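Local coordinates for protein Amuc_1100 (Akkermansia muciniphila, PDB 6KNY) that is of unknown function but, carrying a transmembrane helix that is missing from the crystallised construct, is probably anchored in the bacterial membrane, at residues Leu200-Ile206 with Gln268-Val274; Ser62-Thr68 with Ala117-Phe122; Leu139-Val145 with Glu176-Gly181; Gly103-Tyr107 with Arg147-Glu153. All coordinates share one frame; numbering follows the deposited sequence.

How the contacts relate
The four contacts show how one small alpha+beta domain is tied together around a single mixed, mostly antiparallel sheet. Contacts 1 and 3 lie in that sheet, their centres about 14 Å apart, on strand pairs that meet where strand 265-276 runs beside strand 170-181. Contact 2 sets a loop against the first turns of helix 117-134, and Phe122 carries it on to Leu273 of contact 1. Contact 4 joins two loops, reaching contact 2 through Leu120 and contact 3 through Val145. Contacts 2 and 3, about 26 Å apart between centres, sit on opposite sides of the chain's centre. Along the sequence contact 4 interleaves with contacts 2 and 3, fastening loops to helix and sheet, whereas contact 1 comes last and completes the sheet edge.

Contact 1 of 4, residues Leu200-Ile206 with Gln268-Val274; sequences LFTVNSI and QVSLNLV
Phe201 and Leu273 meet on the apolar face of an antiparallel strand pair, where Leu273 CD1 stands over the middle of the Phe201 ring in a CH-pi contact, 3.9 Å from its centroid. Leu273 gets there by swinging CG opposite its backbone N (chi1 171°), while the phenylalanine holds its ring opposite the carbonyl carbon (chi1 -72°), which also brings Phe201 CE1 to 3.8 Å from Leu273 CB. Farther along this face the two branches of Val203 divide the work: CG2 meets Leu271 CD2 at 3.9 Å, and CG1 touches Val269 CG2 at 4.1 Å. On the other face Thr202 CG2 lies 3.6 Å from Asn272 CB. Beyond it Asn204 and Ser205 both face Ser270 in a classic beta bulge, Ser270 O accepting from Asn204 N at 2.8 Å and weakly from Ser205 N. Asn204 ND2 also reaches Ser270 OG, a weak bond at 3.3 Å in one of two serine conformers. The edge strand and its neighbour are thus amphipathic: Phe201, Leu271 and Leu273 turn hydrocarbon to helix 117-134, the Val203 and Ile206 end is exposed to solvent, and hydroxyls and amides occupy the opposite face.

Contact 2 of 4, residues Ser62-Thr68 with Ala117-Phe122; sequences SSALVPT and ASTLGF
Phe122 meets Ser62 and Ser63 where the irregular loop 62-68, which leads into helix 70-91, packs across the N-terminal turns of helix 117-134. The tight part lies at this end. Phe122 carries CG opposite its backbone N (chi1 165°), and the ring edge then comes up to the loop backbone, with Phe122 CD1 3.2 Å from Ser62 O. Ser63 CA touches the same ring, while Leu65 crosses the Phe122 side chain obliquely, its CD2 3.6 Å from Phe122 CB. His275 makes an edge-to-face ring contact with Phe122, and the serine hydroxyls turn to other partners, Ser62 OG to Asp198 O and Ser63 OG to Phe276 N. The looser side is at Val66, whose side chain points away from the helix and whose amide meets it only through a water, accepting from Val66 N at 3.1 Å and donating to Ser118 O at 2.9 Å. At the other end Ala117 CB approaches Thr68 O to 3.3 Å. The carbonyl of Val66 is the exception to this looseness, for two hydroxyls grip it: Ser118 OG at 2.8 Å and Thr68 OG1 at 2.9 Å donate to Val66 O from opposite faces of its plane.

Contact 3 of 4, residues Leu139-Val145 with Glu176-Gly181; sequences LSKFIKV and EIAFQG
Gln180 O receives three donors from Ser140 and Lys141: Ser140 N at 2.9 Å in the carbonyl plane, Lys141 N at 3.2 Å tilted from it, and Ser140 OG at 3.1 Å from well above it. The serine hydroxyl comes this near because OG sits between its own backbone N and carbonyl carbon (chi1 71°); Gln264 NE2 bonds to Ser140 OG and to Gln180 OE1. Two residues earlier, Ala178 O is shared in a like manner by Ile143 N at 2.8 Å and the more distant Lys144 N, both arriving from one face of the carbonyl plane. The extended chain of Lys144 passes Ala178 CB with its CG and ends in a salt bridge to Glu176, long and weak at 3.3 Å between NZ and OE1; Gln268 OE1 is a second partner of that ammonium group. The extended Lys141 chain runs alongside Gln180, pointing the same way, with CD 3.3 Å from NE2. Farther out, Leu139 crosses Phe179 at an angle, CD2 3.6 Å from ring atom CD1. Phe142 and Ile177 press on helix 117-134 and Phe179 on helix 183-194. On the Ala178 side of the sheet, Ile143 CB lies 3.8 Å from Ala178 CB. Two classic beta bulges in succession thus distort this antiparallel pair, part of the mixed sheet of an alpha+beta fold in which helices pack against the face bearing the phenylalanines.

Contact 4 of 4, residues Gly103-Tyr107 with Arg147-Glu153; sequences GFQVY and RPQLPIE
Arg147 reaches Gly103 and Phe104 at once. Its NE gives a fairly straight hydrogen bond to Gly103 O, 2.9 Å long, with the oxygen in the guanidinium plane although the donor stands well above the plane of the carbonyl. A bend at chi3 (77°) lays the end of the arginine over the Phe104 ring: CD makes a CH-pi contact 3.6 Å from the ring centroid, and guanidinium and ring are nearly parallel, 11° apart. Waters join Gly103 O to both Arg147 N and Arg147 O. Farther on, Gln149 NE2 comes within 3.8 Å of Val106 CG2. Leu150 packs on Met173 and Pro174, and its backbone N donates to Glu153 OE2 at 2.9 Å. Glu153, closing the 3-10 turn 151-153, is gripped end-on by Arg147, NH1 to OE2 at 2.6 Å and NH2 to OE1 at 2.9 Å. Leu150 N and Arg147 NH1 come to OE2 from opposite faces. At the edge of its ring Tyr107 brings OH to Glu153 OE1, modelled so close that the length is doubtful, and a water links that hydroxyl to Glu153 O. Glu123 of helix 117-134 adds a second carboxylate to Arg147 NH1. The partly buried site is a bidentate arginine-glutamate salt bridge within loop 147-153 that holds the guanidinium against Gly103 and the Phe104 ring, so that the two loops are joined.

Contact 1 of 4, residues Leu200-Ile206 with Gln268-Val274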
# COMPACT_ATOMS: atom_id res chain seq x y z
N LEU A 200 2.25 7.78 -5.25
CA LEU A 200 2.75 7.25 -6.52
C LEU A 200 3.23 5.81 -6.32
O LEU A 200 4.28 5.58 -5.71
CB LEU A 200 3.87 8.14 -7.07
CG LEU A 200 4.57 7.69 -8.37
CD1 LEU A 200 3.57 7.55 -9.52
CD2 LEU A 200 5.67 8.73 -8.73
N PHE A 201 2.46 4.85 -6.84
CA PHE A 201 2.87 3.45 -6.90
C PHE A 201 3.28 3.14 -8.33
O PHE A 201 2.51 3.40 -9.27
CB PHE A 201 1.74 2.50 -6.49
CG PHE A 201 1.42 2.51 -5.02
CD1 PHE A 201 2.07 1.65 -4.15
CD2 PHE A 201 0.43 3.36 -4.52
CE1 PHE A 201 1.75 1.65 -2.79
CE2 PHE A 201 0.11 3.36 -3.17
CZ PHE A 201 0.76 2.50 -2.31
N THR A 202 4.47 2.61 -8.50
CA THR A 202 4.93 2.25 -9.83
C THR A 202 5.00 0.73 -9.92
O THR A 202 5.21 0.05 -8.92
CB THR A 202 6.27 2.93 -10.15
OG1 THR A 202 6.57 2.75 -11.54
CG2 THR A 202 7.39 2.33 -9.30
N VAL A 203 4.76 0.20 -11.11
CA VAL A 203 4.60 -1.24 -11.29
C VAL A 203 5.95 -1.83 -11.67
O VAL A 203 6.46 -1.58 -12.76
CB VAL A 203 3.54 -1.57 -12.35
CG1 VAL A 203 3.52 -3.07 -12.64
CG2 VAL A 203 2.16 -1.10 -11.89
N ASN A 204 6.53 -2.59 -10.75
CA ASN A 204 7.75 -3.33 -11.05
C ASN A 204 7.44 -4.55 -11.92
O ASN A 204 8.13 -4.80 -12.91
CB ASN A 204 8.43 -3.74 -9.75
CG ASN A 204 9.69 -4.52 -10.00
OD1 ASN A 204 10.61 -4.06 -10.70
ND2 ASN A 204 9.76 -5.72 -9.43
N SER A 205 6.41 -5.32 -11.57
CA SER A 205 6.05 -6.49 -12.36
C SER A 205 4.63 -6.88 -12.00
O SER A 205 4.11 -6.47 -10.96
CB SER A 205 7.02 -7.66 -12.13
OG SER A 205 6.89 -8.19 -10.83
N ILE A 206 4.01 -7.68 -12.86
CA ILE A 206 2.64 -8.15 -12.62
C ILE A 206 2.48 -9.52 -13.27
O ILE A 206 3.06 -9.80 -14.32
CB ILE A 206 1.58 -7.16 -13.14
CG1 ILE A 206 0.17 -7.63 -12.73
CG2 ILE A 206 1.70 -6.95 -14.67
CD1 ILE A 206 -0.89 -6.55 -12.87
N GLN A 268 -1.15 -10.82 -9.22
CA GLN A 268 -0.10 -10.59 -8.29
C GLN A 268 0.78 -9.53 -8.89
O GLN A 268 1.32 -9.68 -9.95
CB GLN A 268 0.68 -11.83 -7.97
CG GLN A 268 1.52 -11.59 -6.75
CD GLN A 268 2.15 -12.83 -6.18
OE1 GLN A 268 1.57 -13.51 -5.33
NE2 GLN A 268 3.34 -13.14 -6.64
N VAL A 269 0.87 -8.42 -8.18
CA VAL A 269 1.64 -7.28 -8.63
C VAL A 269 2.70 -6.83 -7.63
O VAL A 269 2.46 -6.83 -6.45
CB VAL A 269 0.72 -6.11 -9.02
CG1 VAL A 269 -0.11 -5.65 -7.86
CG2 VAL A 269 1.54 -4.95 -9.53
N SER A 270 3.86 -6.52 -8.20
CA SER A 270 4.99 -6.01 -7.44
C SER A 270 5.05 -4.50 -7.66
O SER A 270 5.12 -4.04 -8.80
CB SER A 270 6.28 -6.68 -7.91
OG SER A 270 7.39 -6.25 -7.17
N LEU A 271 5.01 -3.74 -6.57
CA LEU A 271 4.96 -2.29 -6.65
C LEU A 271 6.15 -1.67 -5.95
O LEU A 271 6.73 -2.26 -5.02
CB LEU A 271 3.66 -1.78 -6.04
CG LEU A 271 2.39 -2.35 -6.69
CD1 LEU A 271 1.20 -2.15 -5.76
CD2 LEU A 271 2.12 -1.70 -8.03
N ASN A 272 6.54 -0.49 -6.42
CA ASN A 272 7.42 0.39 -5.66
C ASN A 272 6.65 1.67 -5.39
O ASN A 272 6.28 2.39 -6.32
CB ASN A 272 8.71 0.68 -6.41
CG ASN A 272 9.64 -0.55 -6.47
OD1 ASN A 272 10.30 -0.90 -5.50
ND2 ASN A 272 9.70 -1.17 -7.63
N LEU A 273 6.36 1.91 -4.11
CA LEU A 273 5.85 3.20 -3.66
C LEU A 273 6.99 4.20 -3.69
O LEU A 273 8.05 3.96 -3.11
CB LEU A 273 5.28 3.06 -2.24
CG LEU A 273 4.87 4.33 -1.49
CD1 LEU A 273 3.72 5.04 -2.20
CD2 LEU A 273 4.55 4.01 -0.00
N VAL A 274 6.79 5.33 -4.35
CA VAL A 274 7.86 6.31 -4.54
C VAL A 274 7.75 7.35 -3.42
O VAL A 274 6.79 8.11 -3.37
CB VAL A 274 7.77 6.94 -5.93
CG1 VAL A 274 8.84 8.01 -6.11
CG2 VAL A 274 7.88 5.84 -7.01
O HOH W 1 4.09 8.60 -3.30

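Contact 2 of 4, residues Ser62-Thr68 with Ala117-Phe122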
# COMPACT_ATOMS: atom_id res chain seq x y z
N SER A 62 2.31 14.48 0.12
CA SER A 62 2.10 13.35 1.01
C SER A 62 3.39 12.69 1.48
O SER A 62 3.34 11.91 2.43
CB SER A 62 1.19 12.33 0.32
OG SER A 62 1.88 11.60 -0.68
N SER A 63 4.55 13.00 0.87
CA SER A 63 5.82 12.43 1.33
C SER A 63 6.42 13.14 2.54
O SER A 63 7.41 12.62 3.10
CB SER A 63 6.89 12.42 0.20
OG SER A 63 6.56 11.47 -0.81
N ALA A 64 5.89 14.29 2.96
CA ALA A 64 6.42 14.92 4.18
C ALA A 64 6.25 13.97 5.35
O ALA A 64 5.13 13.56 5.68
CB ALA A 64 5.72 16.25 4.46
N LEU A 65 7.37 13.61 5.99
CA LEU A 65 7.37 12.74 7.16
C LEU A 65 7.16 13.58 8.42
O LEU A 65 7.84 14.61 8.61
CB LEU A 65 8.68 11.97 7.25
CG LEU A 65 9.01 11.08 6.02
CD1 LEU A 65 10.29 10.29 6.19
CD2 LEU A 65 7.86 10.14 5.68
N VAL A 66 6.24 13.14 9.28
CA VAL A 66 5.82 13.93 10.43
C VAL A 66 6.10 13.13 11.70
O VAL A 66 6.25 11.90 11.64
CB VAL A 66 4.33 14.34 10.33
CG1 VAL A 66 4.11 15.19 9.11
CG2 VAL A 66 3.44 13.11 10.31
N PRO A 67 6.20 13.79 12.86
CA PRO A 67 6.53 13.06 14.09
C PRO A 67 5.50 11.98 14.38
O PRO A 67 4.30 12.21 14.34
CB PRO A 67 6.50 14.16 15.16
CG PRO A 67 6.86 15.40 14.37
CD PRO A 67 6.10 15.24 13.10
N THR A 68 6.00 10.79 14.68
CA THR A 68 5.16 9.63 14.92
C THR A 68 5.83 8.78 15.99
O THR A 68 7.03 8.48 15.88
CB THR A 68 4.97 8.83 13.61
OG1 THR A 68 4.55 9.73 12.55
CG2 THR A 68 3.93 7.73 13.78
N ALA A 117 9.44 4.94 12.96
CA ALA A 117 7.98 5.05 13.05
C ALA A 117 7.40 6.00 12.01
O ALA A 117 6.31 5.76 11.48
CB ALA A 117 7.58 5.52 14.45
N SER A 118 8.11 7.09 11.73
CA SER A 118 7.56 8.13 10.85
C SER A 118 7.59 7.69 9.39
O SER A 118 6.63 7.94 8.63
CB SER A 118 8.36 9.41 11.06
OG SER A 118 8.04 10.39 10.09
N THR A 119 8.68 7.05 8.97
CA THR A 119 8.75 6.46 7.63
C THR A 119 7.67 5.39 7.44
O THR A 119 6.95 5.38 6.43
CB THR A 119 10.16 5.92 7.41
OG1 THR A 119 11.10 7.00 7.60
CG2 THR A 119 10.33 5.32 6.02
N LEU A 120 7.51 4.51 8.43
CA LEU A 120 6.46 3.49 8.38
C LEU A 120 5.06 4.10 8.31
O LEU A 120 4.15 3.50 7.72
CB LEU A 120 6.56 2.58 9.59
CG LEU A 120 7.82 1.72 9.61
CD1 LEU A 120 7.96 1.00 10.95
CD2 LEU A 120 7.79 0.72 8.46
N GLY A 121 4.84 5.25 8.96
CA GLY A 121 3.51 5.86 8.93
C GLY A 121 3.15 6.37 7.55
O GLY A 121 2.00 6.28 7.13
N PHE A 122 4.14 6.91 6.83
CA PHE A 122 3.92 7.26 5.43
C PHE A 122 3.55 6.02 4.63
O PHE A 122 2.57 6.02 3.89
CB PHE A 122 5.17 7.92 4.84
CG PHE A 122 5.17 7.97 3.34
CD1 PHE A 122 4.46 8.97 2.67
CD2 PHE A 122 5.83 7.01 2.58
CE1 PHE A 122 4.43 9.01 1.28
CE2 PHE A 122 5.81 7.06 1.20
CZ PHE A 122 5.12 8.05 0.55
O HOH W 2 5.03 10.39 8.50

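Contact 3 of 4, residues Leu139-Val145 with Glu176-Gly181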
# COMPACT_ATOMS: atom_id res chain seq x y z
N LEU A 139 -13.74 -6.96 -6.20
CA LEU A 139 -12.92 -8.16 -6.14
C LEU A 139 -13.58 -9.19 -5.24
O LEU A 139 -14.46 -8.87 -4.43
CB LEU A 139 -11.53 -7.84 -5.60
CG LEU A 139 -10.70 -6.86 -6.42
CD1 LEU A 139 -9.52 -6.35 -5.61
CD2 LEU A 139 -10.24 -7.50 -7.74
N SER A 140 -13.12 -10.43 -5.32
CA SER A 140 -13.69 -11.46 -4.46
C SER A 140 -12.80 -11.83 -3.29
O SER A 140 -13.32 -12.31 -2.27
CB SER A 140 -14.03 -12.71 -5.27
OG SER A 140 -12.84 -13.36 -5.66
N LYS A 141 -11.48 -11.68 -3.41
CA LYS A 141 -10.58 -12.01 -2.32
C LYS A 141 -9.33 -11.14 -2.39
O LYS A 141 -8.83 -10.87 -3.48
CB LYS A 141 -10.13 -13.48 -2.34
CG LYS A 141 -11.12 -14.48 -2.92
CD LYS A 141 -10.64 -15.89 -2.74
CE LYS A 141 -11.69 -16.86 -3.26
NZ LYS A 141 -11.25 -18.28 -3.17
N PHE A 142 -8.85 -10.73 -1.22
CA PHE A 142 -7.48 -10.29 -1.03
C PHE A 142 -6.68 -11.50 -0.56
O PHE A 142 -7.04 -12.13 0.45
CB PHE A 142 -7.37 -9.16 -0.00
CG PHE A 142 -7.92 -7.84 -0.48
CD1 PHE A 142 -7.25 -7.11 -1.45
CD2 PHE A 142 -9.08 -7.31 0.08
CE1 PHE A 142 -7.75 -5.88 -1.88
CE2 PHE A 142 -9.58 -6.08 -0.34
CZ PHE A 142 -8.91 -5.37 -1.32
N ILE A 143 -5.63 -11.85 -1.28
CA ILE A 143 -4.86 -13.05 -0.99
C ILE A 143 -3.63 -12.74 -0.16
O ILE A 143 -3.28 -13.48 0.76
CB ILE A 143 -4.49 -13.76 -2.31
CG1 ILE A 143 -5.75 -14.22 -3.04
CG2 ILE A 143 -3.54 -14.96 -2.05
CD1 ILE A 143 -5.51 -14.73 -4.46
N LYS A 144 -2.95 -11.63 -0.45
CA LYS A 144 -1.77 -11.28 0.32
C LYS A 144 -1.44 -9.81 0.13
O LYS A 144 -1.67 -9.25 -0.95
CB LYS A 144 -0.59 -12.20 -0.05
CG LYS A 144 0.33 -11.76 -1.17
CD LYS A 144 1.52 -12.75 -1.26
CE LYS A 144 2.51 -12.40 -2.38
NZ LYS A 144 3.35 -13.57 -2.84
N VAL A 145 -0.98 -9.18 1.20
CA VAL A 145 -0.29 -7.89 1.14
C VAL A 145 1.05 -8.13 1.81
O VAL A 145 1.11 -8.29 3.04
CB VAL A 145 -1.06 -6.76 1.82
CG1 VAL A 145 -0.29 -5.44 1.67
CG2 VAL A 145 -2.47 -6.63 1.23
N GLU A 176 4.09 -6.21 -2.45
CA GLU A 176 3.40 -7.09 -3.37
C GLU A 176 1.96 -7.23 -2.90
O GLU A 176 1.71 -7.37 -1.70
CB GLU A 176 4.01 -8.50 -3.42
CG GLU A 176 5.50 -8.57 -3.69
CD GLU A 176 5.99 -10.03 -3.68
OE1 GLU A 176 5.15 -10.95 -3.78
OE2 GLU A 176 7.21 -10.25 -3.54
N ILE A 177 1.03 -7.24 -3.84
CA ILE A 177 -0.37 -7.51 -3.52
C ILE A 177 -0.87 -8.60 -4.45
O ILE A 177 -0.61 -8.57 -5.66
CB ILE A 177 -1.23 -6.24 -3.64
CG1 ILE A 177 -0.64 -5.12 -2.77
CG2 ILE A 177 -2.67 -6.55 -3.24
CD1 ILE A 177 -1.51 -3.88 -2.69
N ALA A 178 -1.58 -9.57 -3.88
CA ALA A 178 -2.23 -10.62 -4.64
C ALA A 178 -3.72 -10.54 -4.34
O ALA A 178 -4.12 -10.37 -3.18
CB ALA A 178 -1.67 -12.00 -4.25
N PHE A 179 -4.53 -10.61 -5.39
CA PHE A 179 -5.97 -10.59 -5.23
C PHE A 179 -6.57 -11.37 -6.39
O PHE A 179 -5.86 -11.81 -7.30
CB PHE A 179 -6.55 -9.17 -5.18
CG PHE A 179 -6.11 -8.29 -6.32
CD1 PHE A 179 -6.79 -8.31 -7.53
CD2 PHE A 179 -5.04 -7.43 -6.18
CE1 PHE A 179 -6.39 -7.49 -8.59
CE2 PHE A 179 -4.63 -6.60 -7.22
CZ PHE A 179 -5.31 -6.63 -8.43
N GLN A 180 -7.89 -11.55 -6.34
CA GLN A 180 -8.58 -12.25 -7.40
C GLN A 180 -10.02 -11.77 -7.48
O GLN A 180 -10.60 -11.33 -6.49
CB GLN A 180 -8.51 -13.78 -7.21
CG GLN A 180 -9.42 -14.35 -6.16
CD GLN A 180 -9.74 -15.84 -6.42
OE1 GLN A 180 -10.44 -16.18 -7.37
NE2 GLN A 180 -9.20 -16.71 -5.58
N GLY A 181 -10.58 -11.86 -8.68
CA GLY A 181 -11.95 -11.47 -8.92
C GLY A 181 -12.29 -11.74 -10.36
O GLY A 181 -11.48 -12.30 -11.11

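Contact 4 of 4, residues Gly103-Tyr107 with Arg147-Glu153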
# COMPACT_ATOMS: atom_id res chain seq x y z
N GLY A 103 0.71 -5.58 5.30
CA GLY A 103 2.15 -5.73 5.22
C GLY A 103 2.90 -5.49 6.51
O GLY A 103 4.14 -5.58 6.52
N PHE A 104 2.20 -5.20 7.61
CA PHE A 104 2.87 -4.80 8.84
C PHE A 104 2.57 -5.76 10.00
O PHE A 104 2.57 -5.34 11.16
CB PHE A 104 2.47 -3.37 9.23
CG PHE A 104 2.79 -2.32 8.18
CD1 PHE A 104 4.01 -1.64 8.19
CD2 PHE A 104 1.85 -1.97 7.22
CE1 PHE A 104 4.27 -0.64 7.26
CE2 PHE A 104 2.11 -0.97 6.27
CZ PHE A 104 3.32 -0.31 6.29
N GLN A 105 2.34 -7.05 9.71
CA GLN A 105 2.05 -7.98 10.79
C GLN A 105 3.25 -8.13 11.72
O GLN A 105 3.08 -8.46 12.90
CB GLN A 105 1.64 -9.36 10.25
CG GLN A 105 1.11 -10.29 11.37
CD GLN A 105 0.49 -11.58 10.84
OE1 GLN A 105 0.88 -12.08 9.78
NE2 GLN A 105 -0.47 -12.14 11.59
N VAL A 106 4.45 -7.85 11.23
CA VAL A 106 5.63 -7.86 12.10
C VAL A 106 5.49 -6.89 13.28
O VAL A 106 6.19 -7.02 14.28
CB VAL A 106 6.87 -7.55 11.24
CG1 VAL A 106 6.82 -6.11 10.70
CG2 VAL A 106 8.15 -7.82 12.02
N TYR A 107 4.60 -5.91 13.18
CA TYR A 107 4.39 -4.96 14.26
C TYR A 107 3.03 -5.14 14.93
O TYR A 107 2.50 -4.19 15.54
CB TYR A 107 4.55 -3.53 13.73
CG TYR A 107 5.94 -3.27 13.15
CD1 TYR A 107 7.07 -3.45 13.93
CD2 TYR A 107 6.10 -2.88 11.82
CE1 TYR A 107 8.34 -3.24 13.41
CE2 TYR A 107 7.37 -2.66 11.29
CZ TYR A 107 8.49 -2.83 12.09
OH TYR A 107 9.76 -2.61 11.59
N ARG A 147 5.02 -6.93 2.43
CA ARG A 147 5.80 -5.70 2.46
C ARG A 147 7.17 -5.99 3.07
O ARG A 147 7.28 -6.14 4.29
CB ARG A 147 5.06 -4.63 3.26
CG ARG A 147 5.84 -3.33 3.49
CD ARG A 147 5.38 -2.65 4.80
NE ARG A 147 5.94 -3.32 5.97
CZ ARG A 147 7.06 -2.96 6.58
NH1 ARG A 147 7.72 -1.87 6.18
NH2 ARG A 147 7.51 -3.66 7.61
N PRO A 148 8.22 -6.07 2.25
CA PRO A 148 9.58 -6.22 2.81
C PRO A 148 9.94 -5.05 3.71
O PRO A 148 9.51 -3.92 3.50
CB PRO A 148 10.48 -6.25 1.56
CG PRO A 148 9.58 -6.69 0.42
CD PRO A 148 8.18 -6.19 0.78
N GLN A 149 10.73 -5.33 4.74
CA GLN A 149 11.16 -4.27 5.65
C GLN A 149 12.12 -3.34 4.94
O GLN A 149 12.94 -3.77 4.12
CB GLN A 149 11.83 -4.84 6.90
CG GLN A 149 10.89 -5.61 7.80
CD GLN A 149 11.60 -6.28 8.96
OE1 GLN A 149 12.72 -5.90 9.31
NE2 GLN A 149 10.96 -7.29 9.54
N LEU A 150 12.03 -2.06 5.28
CA LEU A 150 12.96 -1.06 4.80
C LEU A 150 14.25 -1.11 5.59
O LEU A 150 14.26 -1.55 6.75
CB LEU A 150 12.33 0.33 4.92
CG LEU A 150 11.03 0.55 4.15
CD1 LEU A 150 10.43 1.93 4.50
CD2 LEU A 150 11.30 0.41 2.66
N PRO A 151 15.35 -0.62 5.02
CA PRO A 151 16.61 -0.57 5.79
C PRO A 151 16.49 0.19 7.11
O PRO A 151 17.09 -0.24 8.10
CB PRO A 151 17.58 0.13 4.82
CG PRO A 151 17.05 -0.27 3.46
CD PRO A 151 15.54 -0.24 3.61
N ILE A 152 15.70 1.26 7.18
CA ILE A 152 15.55 1.99 8.44
C ILE A 152 14.88 1.16 9.53
O ILE A 152 14.97 1.51 10.71
CB ILE A 152 14.76 3.30 8.21
CG1 ILE A 152 14.93 4.27 9.39
CG2 ILE A 152 13.29 2.99 7.97
CD1 ILE A 152 14.19 5.57 9.20
N GLU A 153 14.23 0.04 9.19
CA GLU A 153 13.54 -0.71 10.24
C GLU A 153 14.47 -1.57 11.08
O GLU A 153 14.09 -1.95 12.20
CB GLU A 153 12.46 -1.58 9.64
CG GLU A 153 11.31 -0.78 9.13
CD GLU A 153 10.28 -1.65 8.47
OE1 GLU A 153 9.69 -2.51 9.15
OE2 GLU A 153 10.05 -1.44 7.27
O HOH W 3 4.78 -8.20 4.82
O HOH W 4 7.17 -6.60 7.21
O HOH W 5 11.31 -0.98 13.32